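Local coordinates for protein CHIR AB1 (Gallus gallus, PDB 2VSD) that acts as a classical Fc receptor of the chicken, the immunoglobulin domain described here probably binding the Fc part of antibodies, at residues L3-L8 with Q86-E91; L24-P29 with Y71-Q76; T42-K47 with F58-T63; A33-W38 with D54-S59. All blocks are in the same frame, centred on the assembly; numbering follows the deposited sequence.

Contact 1: L3-L8 with Q86-E91. Unlike the reference sequence in segment 3-8: Gln5 (reference Arg). Unlike the reference sequence in segment 86-91: Gln86 (reference Lys).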
loop_
_atom_site.group_PDB
_atom_site.type_symbol
_atom_site.label_atom_id
_atom_site.label_comp_id
_atom_site.label_asym_id
_atom_site.label_seq_id
_atom_site.Cartn_x
_atom_site.Cartn_y
_atom_site.Cartn_z
ATOM N N LEU A 3 -9.442 -8.031 14.324
ATOM C CA LEU A 3 -9.265 -6.686 13.701
ATOM C C LEU A 3 -10.576 -6.162 13.057
ATOM O O LEU A 3 -10.960 -6.607 11.975
ATOM C CB LEU A 3 -8.100 -6.711 12.689
ATOM C CG LEU A 3 -7.398 -5.359 12.576
ATOM C CD1 LEU A 3 -5.927 -5.423 12.199
ATOM C CD2 LEU A 3 -8.129 -4.584 11.558
ATOM N N PRO A 4 -11.273 -5.229 13.737
ATOM C CA PRO A 4 -12.559 -4.737 13.222
ATOM C C PRO A 4 -12.460 -3.951 11.892
ATOM O O PRO A 4 -11.646 -3.036 11.777
ATOM C CB PRO A 4 -13.056 -3.818 14.340
ATOM C CG PRO A 4 -11.837 -3.456 15.110
ATOM C CD PRO A 4 -10.922 -4.608 15.027
ATOM N N GLN A 5 -13.297 -4.336 10.929
ATOM C CA GLN A 5 -13.422 -3.671 9.627
ATOM C C GLN A 5 -13.605 -2.166 9.810
ATOM O O GLN A 5 -14.459 -1.744 10.608
ATOM C CB GLN A 5 -14.609 -4.265 8.860
ATOM C CG GLN A 5 -14.840 -3.680 7.454
ATOM C CD GLN A 5 -16.192 -4.059 6.840
ATOM O OE1 GLN A 5 -17.172 -4.342 7.543
ATOM N NE2 GLN A 5 -16.249 -4.055 5.526
ATOM N N PRO A 6 -12.807 -1.343 9.084
ATOM C CA PRO A 6 -13.003 0.100 9.204
ATOM C C PRO A 6 -14.220 0.555 8.385
ATOM O O PRO A 6 -14.724 -0.196 7.568
ATOM C CB PRO A 6 -11.699 0.678 8.634
ATOM C CG PRO A 6 -11.270 -0.342 7.589
ATOM C CD PRO A 6 -11.704 -1.687 8.150
ATOM N N SER A 7 -14.674 1.777 8.607
ATOM C CA SER A 7 -15.720 2.345 7.747
ATOM C C SER A 7 -15.292 3.707 7.205
ATOM O O SER A 7 -14.534 4.441 7.835
ATOM C CB SER A 7 -17.040 2.447 8.519
ATOM O OG SER A 7 -16.883 3.389 9.549
ATOM N N LEU A 8 -15.800 4.047 6.032
ATOM C CA LEU A 8 -15.276 5.184 5.279
ATOM C C LEU A 8 -16.451 6.112 4.999
ATOM O O LEU A 8 -17.563 5.654 4.648
ATOM C CB LEU A 8 -14.620 4.671 3.989
ATOM C CG LEU A 8 -13.928 5.643 3.018
ATOM C CD1 LEU A 8 -12.753 6.370 3.657
ATOM C CD2 LEU A 8 -13.525 4.866 1.725
ATOM N N GLN A 86 -10.776 -4.515 3.706
ATOM C CA GLN A 86 -11.260 -3.238 3.146
ATOM C C GLN A 86 -12.579 -2.823 3.777
ATOM O O GLN A 86 -13.446 -3.671 4.022
ATOM C CB GLN A 86 -11.478 -3.368 1.656
ATOM C CG GLN A 86 -10.206 -3.506 0.792
ATOM C CD GLN A 86 -9.300 -2.301 0.845
ATOM O OE1 GLN A 86 -9.635 -1.267 1.438
ATOM N NE2 GLN A 86 -8.118 -2.436 0.242
ATOM N N SER A 87 -12.740 -1.528 4.033
ATOM C CA SER A 87 -14.058 -0.955 4.324
ATOM C C SER A 87 -15.085 -1.267 3.203
ATOM O O SER A 87 -14.722 -1.588 2.066
ATOM C CB SER A 87 -13.914 0.557 4.540
ATOM O OG SER A 87 -13.627 1.205 3.297
ATOM N N ASP A 88 -16.379 -1.150 3.508
ATOM C CA ASP A 88 -17.387 -1.113 2.463
ATOM C C ASP A 88 -17.050 0.103 1.576
ATOM O O ASP A 88 -16.541 1.080 2.075
ATOM C CB ASP A 88 -18.780 -0.919 3.069
ATOM C CG ASP A 88 -19.288 -2.178 3.785
ATOM O OD1 ASP A 88 -18.830 -3.302 3.444
ATOM O OD2 ASP A 88 -20.160 -2.014 4.647
ATOM N N PRO A 89 -17.364 0.038 0.278
ATOM C CA PRO A 89 -16.940 1.097 -0.661
ATOM C C PRO A 89 -17.760 2.391 -0.552
ATOM O O PRO A 89 -18.955 2.371 -0.137
ATOM C CB PRO A 89 -17.146 0.432 -2.021
ATOM C CG PRO A 89 -18.378 -0.435 -1.794
ATOM C CD PRO A 89 -18.144 -1.022 -0.400
ATOM N N VAL A 90 -17.126 3.519 -0.912
ATOM C CA VAL A 90 -17.871 4.784 -1.086
ATOM C C VAL A 90 -17.465 5.290 -2.458
ATOM O O VAL A 90 -16.270 5.284 -2.795
ATOM C CB VAL A 90 -17.551 5.820 0.006
ATOM C CG1 VAL A 90 -18.411 7.097 -0.145
ATOM C CG2 VAL A 90 -17.834 5.228 1.400
ATOM N N GLU A 91 -18.446 5.702 -3.252
ATOM C CA GLU A 91 -18.191 6.094 -4.629
ATOM C C GLU A 91 -18.113 7.627 -4.750
ATOM O O GLU A 91 -19.031 8.339 -4.284
ATOM C CB GLU A 91 -19.297 5.529 -5.501
ATOM C CG GLU A 91 -18.959 5.548 -6.994
ATOM C CD GLU A 91 -18.052 4.410 -7.439
ATOM O OE1 GLU A 91 -17.817 3.453 -6.666
ATOM O OE2 GLU A 91 -17.618 4.452 -8.611
HETATM O O HOH W 1 -16.983 -0.904 6.324
HETATM O O HOH W 2 -17.320 2.219 4.475
#

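Contact 2: L24-P29 with Y71-Q76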
loop_
_atom_site.group_PDB
_atom_site.type_symbol
_atom_site.label_atom_id
_atom_site.label_comp_id
_atom_site.label_asym_id
_atom_site.label_seq_id
_atom_site.Cartn_x
_atom_site.Cartn_y
_atom_site.Cartn_z
ATOM N N LEU A 24 -12.093 12.023 2.700
ATOM C CA LEU A 24 -12.441 10.642 2.933
ATOM C C LEU A 24 -11.971 10.317 4.337
ATOM O O LEU A 24 -10.764 10.342 4.616
ATOM C CB LEU A 24 -11.693 9.720 1.946
ATOM C CG LEU A 24 -12.172 9.612 0.493
ATOM C CD1 LEU A 24 -13.523 8.903 0.393
ATOM C CD2 LEU A 24 -12.177 10.949 -0.244
ATOM N N ARG A 25 -12.919 10.042 5.216
ATOM C CA ARG A 25 -12.589 9.862 6.622
ATOM C C ARG A 25 -12.704 8.373 6.945
ATOM O O ARG A 25 -13.786 7.758 6.781
ATOM C CB ARG A 25 -13.528 10.729 7.479
ATOM C CG ARG A 25 -13.294 10.627 8.950
ATOM C CD ARG A 25 -14.149 11.653 9.701
ATOM N NE ARG A 25 -14.157 11.363 11.137
ATOM C CZ ARG A 25 -13.327 11.904 12.027
ATOM N NH1 ARG A 25 -12.406 12.789 11.648
ATOM N NH2 ARG A 25 -13.434 11.566 13.307
ATOM N N CYS A 26 -11.597 7.792 7.412
ATOM C CA CYS A 26 -11.550 6.363 7.674
ATOM C C CYS A 26 -11.629 6.187 9.173
ATOM O O CYS A 26 -10.718 6.624 9.905
ATOM C CB CYS A 26 -10.260 5.719 7.144
ATOM S SG CYS A 26 -10.226 3.897 7.283
ATOM N N HIS A 27 -12.709 5.556 9.611
ATOM C CA HIS A 27 -12.977 5.364 11.050
ATOM C C HIS A 27 -12.475 4.030 11.534
ATOM O O HIS A 27 -12.825 3.001 10.982
ATOM C CB HIS A 27 -14.479 5.431 11.318
ATOM C CG HIS A 27 -15.091 6.746 10.959
ATOM N ND1 HIS A 27 -15.669 6.991 9.729
ATOM C CD2 HIS A 27 -15.216 7.892 11.670
ATOM C CE1 HIS A 27 -16.119 8.233 9.694
ATOM N NE2 HIS A 27 -15.863 8.801 10.861
ATOM N N LEU A 28 -11.662 4.046 12.587
ATOM C CA LEU A 28 -11.176 2.790 13.154
ATOM C C LEU A 28 -10.922 2.918 14.657
ATOM O O LEU A 28 -11.101 4.001 15.207
ATOM C CB LEU A 28 -9.971 2.217 12.374
ATOM C CG LEU A 28 -8.693 2.840 11.759
ATOM C CD1 LEU A 28 -8.775 4.312 11.333
ATOM C CD2 LEU A 28 -7.409 2.562 12.571
ATOM N N PRO A 29 -10.527 1.810 15.323
ATOM C CA PRO A 29 -10.287 1.882 16.773
ATOM C C PRO A 29 -9.122 2.777 17.200
ATOM O O PRO A 29 -8.254 3.126 16.384
ATOM C CB PRO A 29 -10.007 0.424 17.163
ATOM C CG PRO A 29 -10.588 -0.403 16.056
ATOM C CD PRO A 29 -10.326 0.442 14.819
ATOM N N TYR A 71 -13.806 4.189 -3.660
ATOM C CA TYR A 71 -12.868 4.357 -2.546
ATOM C C TYR A 71 -13.112 3.379 -1.400
ATOM O O TYR A 71 -14.253 3.121 -1.018
ATOM C CB TYR A 71 -12.883 5.783 -2.013
ATOM C CG TYR A 71 -12.210 6.763 -2.962
ATOM C CD1 TYR A 71 -12.940 7.363 -4.008
ATOM C CD2 TYR A 71 -10.854 7.064 -2.830
ATOM C CE1 TYR A 71 -12.338 8.271 -4.882
ATOM C CE2 TYR A 71 -10.227 7.969 -3.735
ATOM C CZ TYR A 71 -10.987 8.554 -4.738
ATOM O OH TYR A 71 -10.385 9.426 -5.626
ATOM N N GLN A 72 -12.021 2.859 -0.851
ATOM C CA GLN A 72 -12.075 1.983 0.321
ATOM C C GLN A 72 -10.922 2.294 1.226
ATOM O O GLN A 72 -9.909 2.846 0.767
ATOM C CB GLN A 72 -11.986 0.524 -0.103
ATOM C CG GLN A 72 -13.219 0.010 -0.790
ATOM C CD GLN A 72 -12.972 -1.326 -1.433
ATOM O OE1 GLN A 72 -12.209 -1.430 -2.392
ATOM N NE2 GLN A 72 -13.581 -2.374 -0.885
ATOM N N CYS A 73 -11.024 1.908 2.500
ATOM C CA CYS A 73 -9.865 2.049 3.386
ATOM C C CYS A 73 -9.579 0.747 4.141
ATOM O O CYS A 73 -10.478 -0.095 4.286
ATOM C CB CYS A 73 -9.976 3.286 4.310
ATOM S SG CYS A 73 -11.233 3.208 5.626
ATOM N N ARG A 74 -8.313 0.602 4.552
ATOM C CA ARG A 74 -7.747 -0.608 5.141
ATOM C C ARG A 74 -6.777 -0.090 6.191
ATOM O O ARG A 74 -6.155 0.961 5.999
ATOM C CB ARG A 74 -6.960 -1.307 4.026
ATOM C CG ARG A 74 -6.337 -2.605 4.307
ATOM C CD ARG A 74 -5.892 -3.135 2.986
ATOM N NE ARG A 74 -5.204 -4.411 3.078
ATOM C CZ ARG A 74 -3.931 -4.619 2.782
ATOM N NH1 ARG A 74 -3.125 -3.629 2.399
ATOM N NH2 ARG A 74 -3.452 -5.844 2.917
ATOM N N TYR A 75 -6.602 -0.800 7.300
ATOM C CA TYR A 75 -5.551 -0.388 8.252
ATOM C C TYR A 75 -4.752 -1.581 8.746
ATOM O O TYR A 75 -5.220 -2.709 8.628
ATOM C CB TYR A 75 -6.089 0.461 9.412
ATOM C CG TYR A 75 -6.994 -0.267 10.371
ATOM C CD1 TYR A 75 -8.353 -0.434 10.089
ATOM C CD2 TYR A 75 -6.504 -0.757 11.586
ATOM C CE1 TYR A 75 -9.207 -1.104 10.977
ATOM C CE2 TYR A 75 -7.347 -1.431 12.485
ATOM C CZ TYR A 75 -8.698 -1.605 12.171
ATOM O OH TYR A 75 -9.566 -2.261 13.044
ATOM N N GLN A 76 -3.534 -1.294 9.222
ATOM C CA GLN A 76 -2.535 -2.309 9.552
ATOM C C GLN A 76 -1.726 -1.919 10.773
ATOM O O GLN A 76 -1.397 -0.746 10.996
ATOM C CB GLN A 76 -1.551 -2.536 8.381
ATOM C CG GLN A 76 -2.169 -2.927 7.058
ATOM C CD GLN A 76 -1.115 -3.312 6.021
ATOM O OE1 GLN A 76 -0.089 -2.633 5.875
ATOM N NE2 GLN A 76 -1.364 -4.402 5.309
#

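Contact 3: T42-K47 with F58-T63. Unlike the reference sequence in segment 42-47: Asp46 (reference Asn).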
loop_
_atom_site.group_PDB
_atom_site.type_symbol
_atom_site.label_atom_id
_atom_site.label_comp_id
_atom_site.label_asym_id
_atom_site.label_seq_id
_atom_site.Cartn_x
_atom_site.Cartn_y
_atom_site.Cartn_z
ATOM N N THR A 42 -6.694 -0.285 -6.053
ATOM C CA THR A 42 -5.254 0.001 -6.047
ATOM C C THR A 42 -4.996 1.058 -4.961
ATOM O O THR A 42 -5.788 1.989 -4.795
ATOM C CB THR A 42 -4.800 0.520 -7.442
ATOM O OG1 THR A 42 -4.953 -0.528 -8.421
ATOM C CG2 THR A 42 -3.350 1.009 -7.430
ATOM N N LEU A 43 -3.913 0.896 -4.208
ATOM C CA LEU A 43 -3.564 1.865 -3.153
ATOM C C LEU A 43 -3.326 3.253 -3.736
ATOM O O LEU A 43 -2.530 3.395 -4.717
ATOM C CB LEU A 43 -2.283 1.391 -2.415
ATOM C CG LEU A 43 -1.721 2.370 -1.386
ATOM C CD1 LEU A 43 -2.617 2.244 -0.182
ATOM C CD2 LEU A 43 -0.233 2.080 -0.979
ATOM N N ARG A 44 -4.003 4.264 -3.146
ATOM C CA ARG A 44 -3.768 5.645 -3.538
ATOM C C ARG A 44 -2.868 6.409 -2.558
ATOM O O ARG A 44 -1.818 6.933 -2.961
ATOM C CB ARG A 44 -5.090 6.406 -3.800
ATOM C CG ARG A 44 -4.802 7.747 -4.476
ATOM C CD ARG A 44 -6.012 8.519 -4.850
ATOM N NE ARG A 44 -5.582 9.792 -5.441
ATOM C CZ ARG A 44 -6.381 10.727 -5.943
ATOM N NH1 ARG A 44 -7.702 10.543 -5.996
ATOM N NH2 ARG A 44 -5.840 11.847 -6.430
ATOM N N PHE A 45 -3.270 6.461 -1.286
ATOM C CA PHE A 45 -2.542 7.186 -0.235
ATOM C C PHE A 45 -2.429 6.299 0.976
ATOM O O PHE A 45 -3.239 5.378 1.190
ATOM C CB PHE A 45 -3.329 8.416 0.234
ATOM C CG PHE A 45 -3.599 9.425 -0.843
ATOM C CD1 PHE A 45 -2.543 10.028 -1.527
ATOM C CD2 PHE A 45 -4.902 9.809 -1.132
ATOM C CE1 PHE A 45 -2.780 11.008 -2.491
ATOM C CE2 PHE A 45 -5.155 10.777 -2.099
ATOM C CZ PHE A 45 -4.101 11.369 -2.774
ATOM N N ASP A 46 -1.417 6.570 1.789
ATOM C CA ASP A 46 -1.436 6.019 3.140
ATOM C C ASP A 46 -0.959 7.096 4.084
ATOM O O ASP A 46 -0.362 8.089 3.641
ATOM C CB ASP A 46 -0.644 4.706 3.267
ATOM C CG ASP A 46 0.871 4.884 3.105
ATOM O OD1 ASP A 46 1.364 6.011 3.002
ATOM O OD2 ASP A 46 1.549 3.853 3.046
ATOM N N LYS A 47 -1.269 6.933 5.365
ATOM C CA LYS A 47 -0.773 7.843 6.400
ATOM C C LYS A 47 -0.872 7.218 7.792
ATOM O O LYS A 47 -1.594 6.241 8.012
ATOM C CB LYS A 47 -1.546 9.158 6.370
ATOM C CG LYS A 47 -3.004 9.018 6.773
ATOM C CD LYS A 47 -3.762 10.325 6.545
ATOM C CE LYS A 47 -3.342 11.389 7.516
ATOM N NZ LYS A 47 -3.930 12.717 7.186
ATOM N N PHE A 58 -8.238 11.683 4.714
ATOM C CA PHE A 58 -7.476 11.958 3.518
ATOM C C PHE A 58 -8.229 13.069 2.824
ATOM O O PHE A 58 -9.326 12.839 2.306
ATOM C CB PHE A 58 -7.436 10.715 2.610
ATOM C CG PHE A 58 -6.825 9.508 3.261
ATOM C CD1 PHE A 58 -5.458 9.237 3.106
ATOM C CD2 PHE A 58 -7.593 8.655 4.058
ATOM C CE1 PHE A 58 -4.885 8.131 3.715
ATOM C CE2 PHE A 58 -7.026 7.552 4.682
ATOM C CZ PHE A 58 -5.672 7.284 4.509
ATOM N N SER A 59 -7.663 14.265 2.793
ATOM C CA SER A 59 -8.330 15.382 2.132
ATOM C C SER A 59 -7.497 15.752 0.928
ATOM O O SER A 59 -6.262 15.888 1.049
ATOM C CB SER A 59 -8.454 16.595 3.055
ATOM O OG SER A 59 -9.307 16.317 4.141
ATOM N N PHE A 60 -8.157 15.890 -0.221
ATOM C CA PHE A 60 -7.450 16.240 -1.459
ATOM C C PHE A 60 -8.346 16.976 -2.438
ATOM O O PHE A 60 -9.602 16.907 -2.364
ATOM C CB PHE A 60 -6.813 15.011 -2.117
ATOM C CG PHE A 60 -7.773 13.877 -2.386
ATOM C CD1 PHE A 60 -8.397 13.749 -3.630
ATOM C CD2 PHE A 60 -8.022 12.909 -1.410
ATOM C CE1 PHE A 60 -9.273 12.699 -3.887
ATOM C CE2 PHE A 60 -8.896 11.869 -1.657
ATOM C CZ PHE A 60 -9.506 11.740 -2.893
ATOM N N ALA A 61 -7.706 17.703 -3.349
ATOM C CA ALA A 61 -8.460 18.389 -4.386
ATOM C C ALA A 61 -8.783 17.407 -5.502
ATOM O O ALA A 61 -7.959 16.548 -5.845
ATOM C CB ALA A 61 -7.648 19.558 -4.920
ATOM N N VAL A 62 -9.983 17.523 -6.062
ATOM C CA VAL A 62 -10.350 16.773 -7.262
ATOM C C VAL A 62 -9.715 17.517 -8.438
ATOM O O VAL A 62 -10.064 18.691 -8.699
ATOM C CB VAL A 62 -11.876 16.682 -7.401
ATOM C CG1 VAL A 62 -12.265 15.897 -8.660
ATOM C CG2 VAL A 62 -12.499 16.029 -6.110
ATOM N N THR A 63 -8.744 16.897 -9.102
ATOM C CA THR A 63 -8.020 17.594 -10.162
ATOM C C THR A 63 -8.208 16.930 -11.514
ATOM O O THR A 63 -7.750 17.456 -12.532
ATOM C CB THR A 63 -6.525 17.663 -9.858
ATOM O OG1 THR A 63 -5.968 16.329 -9.878
ATOM C CG2 THR A 63 -6.295 18.301 -8.484
HETATM O O HOH W 3 -6.691 14.674 -7.633
#

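Contact 4: A33-W38 with D54-S59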
loop_
_atom_site.group_PDB
_atom_site.type_symbol
_atom_site.label_atom_id
_atom_site.label_comp_id
_atom_site.label_asym_id
_atom_site.label_seq_id
_atom_site.Cartn_x
_atom_site.Cartn_y
_atom_site.Cartn_z
ATOM N N ALA A 33 -1.913 3.033 14.049
ATOM C CA ALA A 33 -2.036 2.206 12.841
ATOM C C ALA A 33 -1.677 2.981 11.576
ATOM O O ALA A 33 -1.768 4.208 11.538
ATOM C CB ALA A 33 -3.438 1.612 12.729
ATOM N N TRP A 34 -1.227 2.253 10.567
ATOM C CA TRP A 34 -1.030 2.801 9.218
ATOM C C TRP A 34 -2.353 2.654 8.501
ATOM O O TRP A 34 -2.916 1.581 8.497
ATOM C CB TRP A 34 0.095 2.044 8.479
ATOM C CG TRP A 34 1.424 2.639 8.793
ATOM C CD1 TRP A 34 2.361 2.162 9.685
ATOM C CD2 TRP A 34 1.956 3.859 8.270
ATOM N NE1 TRP A 34 3.447 2.995 9.710
ATOM C CE2 TRP A 34 3.216 4.059 8.882
ATOM C CE3 TRP A 34 1.511 4.784 7.323
ATOM C CZ2 TRP A 34 4.026 5.127 8.567
ATOM C CZ3 TRP A 34 2.312 5.866 7.023
ATOM C CH2 TRP A 34 3.560 6.029 7.641
ATOM N N VAL A 35 -2.863 3.745 7.933
ATOM C CA VAL A 35 -4.177 3.683 7.289
ATOM C C VAL A 35 -3.973 3.872 5.790
ATOM O O VAL A 35 -3.177 4.721 5.393
ATOM C CB VAL A 35 -5.110 4.758 7.838
ATOM C CG1 VAL A 35 -6.521 4.572 7.284
ATOM C CG2 VAL A 35 -5.131 4.709 9.380
ATOM N N GLN A 36 -4.666 3.074 4.978
ATOM C CA GLN A 36 -4.529 3.179 3.523
ATOM C C GLN A 36 -5.833 3.611 2.857
ATOM O O GLN A 36 -6.908 3.104 3.221
ATOM C CB GLN A 36 -4.177 1.823 2.968
ATOM C CG GLN A 36 -2.855 1.293 3.516
ATOM C CD GLN A 36 -2.475 -0.069 2.988
ATOM O OE1 GLN A 36 -3.317 -0.840 2.504
ATOM N NE2 GLN A 36 -1.176 -0.401 3.116
ATOM N N LEU A 37 -5.734 4.466 1.844
ATOM C CA LEU A 37 -6.885 4.756 1.019
ATOM C C LEU A 37 -6.645 4.131 -0.345
ATOM O O LEU A 37 -5.643 4.444 -0.994
ATOM C CB LEU A 37 -7.112 6.272 0.870
ATOM C CG LEU A 37 -8.406 6.659 0.107
ATOM C CD1 LEU A 37 -9.674 6.427 0.968
ATOM C CD2 LEU A 37 -8.312 8.119 -0.297
ATOM N N TRP A 38 -7.618 3.336 -0.784
ATOM C CA TRP A 38 -7.551 2.573 -2.033
ATOM C C TRP A 38 -8.593 3.124 -2.975
ATOM O O TRP A 38 -9.714 3.482 -2.538
ATOM C CB TRP A 38 -7.895 1.115 -1.769
ATOM C CG TRP A 38 -6.793 0.410 -1.054
ATOM C CD1 TRP A 38 -6.359 0.648 0.222
ATOM C CD2 TRP A 38 -5.972 -0.633 -1.585
ATOM N NE1 TRP A 38 -5.315 -0.230 0.533
ATOM C CE2 TRP A 38 -5.056 -1.010 -0.563
ATOM C CE3 TRP A 38 -5.935 -1.309 -2.819
ATOM C CZ2 TRP A 38 -4.084 -2.008 -0.746
ATOM C CZ3 TRP A 38 -4.978 -2.320 -3.008
ATOM C CH2 TRP A 38 -4.056 -2.663 -1.961
ATOM N N ASP A 54 -9.736 8.991 16.368
ATOM C CA ASP A 54 -10.833 8.066 16.016
ATOM C C ASP A 54 -10.825 7.705 14.527
ATOM O O ASP A 54 -11.518 6.778 14.113
ATOM C CB ASP A 54 -12.205 8.677 16.344
ATOM C CG ASP A 54 -12.567 8.535 17.800
ATOM O OD1 ASP A 54 -12.416 7.407 18.348
ATOM O OD2 ASP A 54 -13.004 9.554 18.385
ATOM N N ALA A 55 -10.060 8.467 13.744
ATOM C CA ALA A 55 -10.066 8.361 12.269
ATOM C C ALA A 55 -8.792 8.928 11.647
ATOM O O ALA A 55 -8.093 9.736 12.264
ATOM C CB ALA A 55 -11.296 9.098 11.697
ATOM N N ALA A 56 -8.473 8.480 10.434
ATOM C CA ALA A 56 -7.481 9.152 9.596
ATOM C C ALA A 56 -8.310 9.807 8.510
ATOM O O ALA A 56 -9.249 9.199 8.037
ATOM C CB ALA A 56 -6.531 8.141 8.960
ATOM N N GLU A 57 -7.975 11.037 8.137
ATOM C CA GLU A 57 -8.701 11.741 7.085
ATOM C C GLU A 57 -7.761 11.967 5.924
ATOM O O GLU A 57 -6.613 12.387 6.130
ATOM C CB GLU A 57 -9.217 13.098 7.578
ATOM C CG GLU A 57 -10.437 12.982 8.468
ATOM C CD GLU A 57 -11.132 14.309 8.681
ATOM O OE1 GLU A 57 -10.533 15.369 8.398
ATOM O OE2 GLU A 57 -12.296 14.282 9.127
ATOM N N PHE A 58 -8.238 11.683 4.714
ATOM C CA PHE A 58 -7.476 11.958 3.518
ATOM C C PHE A 58 -8.229 13.069 2.824
ATOM O O PHE A 58 -9.326 12.839 2.306
ATOM C CB PHE A 58 -7.436 10.715 2.610
ATOM C CG PHE A 58 -6.825 9.508 3.261
ATOM C CD1 PHE A 58 -5.458 9.237 3.106
ATOM C CD2 PHE A 58 -7.593 8.655 4.058
ATOM C CE1 PHE A 58 -4.885 8.131 3.715
ATOM C CE2 PHE A 58 -7.026 7.552 4.682
ATOM C CZ PHE A 58 -5.672 7.284 4.509
ATOM N N SER A 59 -7.663 14.265 2.793
ATOM C CA SER A 59 -8.330 15.382 2.132
ATOM C C SER A 59 -7.497 15.752 0.928
ATOM O O SER A 59 -6.262 15.888 1.049
ATOM C CB SER A 59 -8.454 16.595 3.055
ATOM O OG SER A 59 -9.307 16.317 4.141
#

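Contact 1: L3-L8 with Q86-E91
Ser87 fits closely against Pro6 and Leu8, the tight, buried side of the contact. Its CB lies 3.2 Å from Pro6 O, and its OG faces Leu8 CB at 3.7 Å. A small residue suits a place where the CA atoms of Ser7 and Ser87 are 5.0 Å apart. The hydroxyl is gripped twice: it bonds to the backbone N of Cys73, its main partner, and OG donates to Asp88 O. Farther along, Val90 sets CG2 3.3 Å from Leu8 O and 4.2 Å from Leu8 CB, the apolar touch that suits a valine.

The other side is looser and wetter. Gln5 reaches out with CG anti to the backbone N (chi1 -179°), and its NE2 donates to a lone pair of Gln86 O at 3.2 Å, almost straight. The same NE2 makes only a weak bond to Asp88 OD1 at 3.4 Å, with the amide and carboxylate planes 84° apart. One water joins Pro6 O to Asp88 N, and another joins Leu8 N to Asp88 O.

Running in roughly the same direction, the first and last strands meet here at the sandwich edge: 7-11 pairs with 21-27 in one sheet, 81-92 with 69-78 in the other.

Contact 2: L24-P29 with Y71-Q76
Tyr75 receives Leu28 on one ring face, while the two cysteines, Cys26 and Cys73, join the strands covalently. Leu28 CD2 stands 3.8 Å from the centroid of the Tyr75 ring, a CH-pi contact offset toward the rim. The two side chains lie alongside one another but point opposite ways, so Leu28 CB reaches the far part of the ring, 3.7 Å from Tyr75 CE1. Beyond it, Pro29 crosses the phenol at about a right angle and sets its CD 3.3 Å from Tyr75 OH. A tyrosine suits this place because its flat ring takes the aliphatic carbons while its hydroxyl bonds to Pro4 O.

Midway, Cys26 SG, anti to its backbone N (chi1 -174°), meets Cys73 SG at 2.1 Å, with a disulfide torsion of 81°. At the other end Leu24 CD1 meets Tyr71 CB at 4.0 Å; Tyr71 OH bonds to Asp67 O, the tyrosine corner of immunoglobulin domains.

No hydrogen bond crosses this buried interface. The two sheets of the sandwich are therefore held here by one covalent pin and by apolar packing around it, with the phenol oxygens satisfied by carbonyls beyond the contact.

Contact 3: T42-K47 with F58-T63
Strands 42-47 and 58-61 belong to different sheets and cross at 132°, their axes 9.3 Å apart at closest approach. A classic beta bulge puts both Arg44 and Phe45 opposite Leu37, so two consecutive side chains of 42-47 can turn to the same neighbour, Phe60. Phe45 brings CE2 over the face of the Phe60 ring, 3.6 Å from Phe60 CD2, with the ring planes at 54°. The extended chain of Arg44 carries the guanidinium out, its NH1 3.4 Å from Phe60 CE1, in an off-centre cation-pi contact. Arginine suits the spot because its long aliphatic part can pack while its end finds charge: CG lies over the centre of the Phe45 ring, NH1 makes a salt bridge to Asp67, and NH2 reaches a water shared by Ala61 O and Thr63 OG1. An alanine in place of Phe60 would probably leave Phe45 CE2 and the Arg44 guanidinium without their aromatic partner and open a gap between the sheets.

At the other end, Phe45 CB touches Phe58 CD1 at 3.7 Å. Lys47 lays its CD over one face of the Phe58 ring, 4.1 Å from the centroid, and its NZ bonds to Glu57 O. The segments lie on an outermost strand of each sheet, 42-49 and 55-61, and pack across the two-sheet sandwich of the immunoglobulin fold.

Contact 4: A33-W38 with D54-S59
Phe58 carries CG anti to its own carbonyl carbon (chi1 -59°), and its second torsion (chi2 -93°) turns the ring so that one face meets Leu37, whose CG is anti to its backbone N (chi1 -175°). Leu37 CB sits over the ring centre, 3.8 Å from the Phe58 centroid, a CH-pi contact on the face opposite the one met by Lys47 CD. Leu37 CD2 runs back to Phe58 CB at 4.0 Å.

The ring's edge meets Val35, whose carbonyl O lies in the ring plane, 3.7 Å from Phe58 CZ; Val35 CG1 is 4.0 Å from the same atom. This is the interior of the beta sandwich of the immunoglobulin fold, where strand 33-39 of one sheet faces strand 55-61 of the other. No hydrogen bond joins the two segments. An alanine at Phe58 would probably leave Leu37 CB and Val35 CG1 facing a gap between the sheets.

Next to the ring, Val35 CG2 presses on Ala56 CB at 3.7 Å; the small alanine suits a point where the CA atoms of Val35 and Ala56 are 6.8 Å apart. Val35 also packs on Cys26 and Leu37 on Leu24, while on the other side of strand 33-39 Gln36 meets Gln36 of the second subunit.

In the fold
All four contacts lie in one immunoglobulin domain and join its two sheets, 7-11, 21-27 and 55-61 against 42-49, 33-39, 69-78 and 81-92. Contacts 2 and 4 are both central, about 5 Å apart between centres, with contact 1 about 6 Å from contact 2. Contacts 1 and 3 lie on opposite sides of the chain's centre, about 15 Å apart between centres. Centres of contacts 3 and 4, which share Phe58, are about 9 Å apart. Along the chain contact 1 spans nearly the whole domain, and contact 2 within it encloses both others. The disulfide and aromatic core thus tie the sheets together, while contacts 2, 3 and 4 reach the second subunit through the four-stranded sheet.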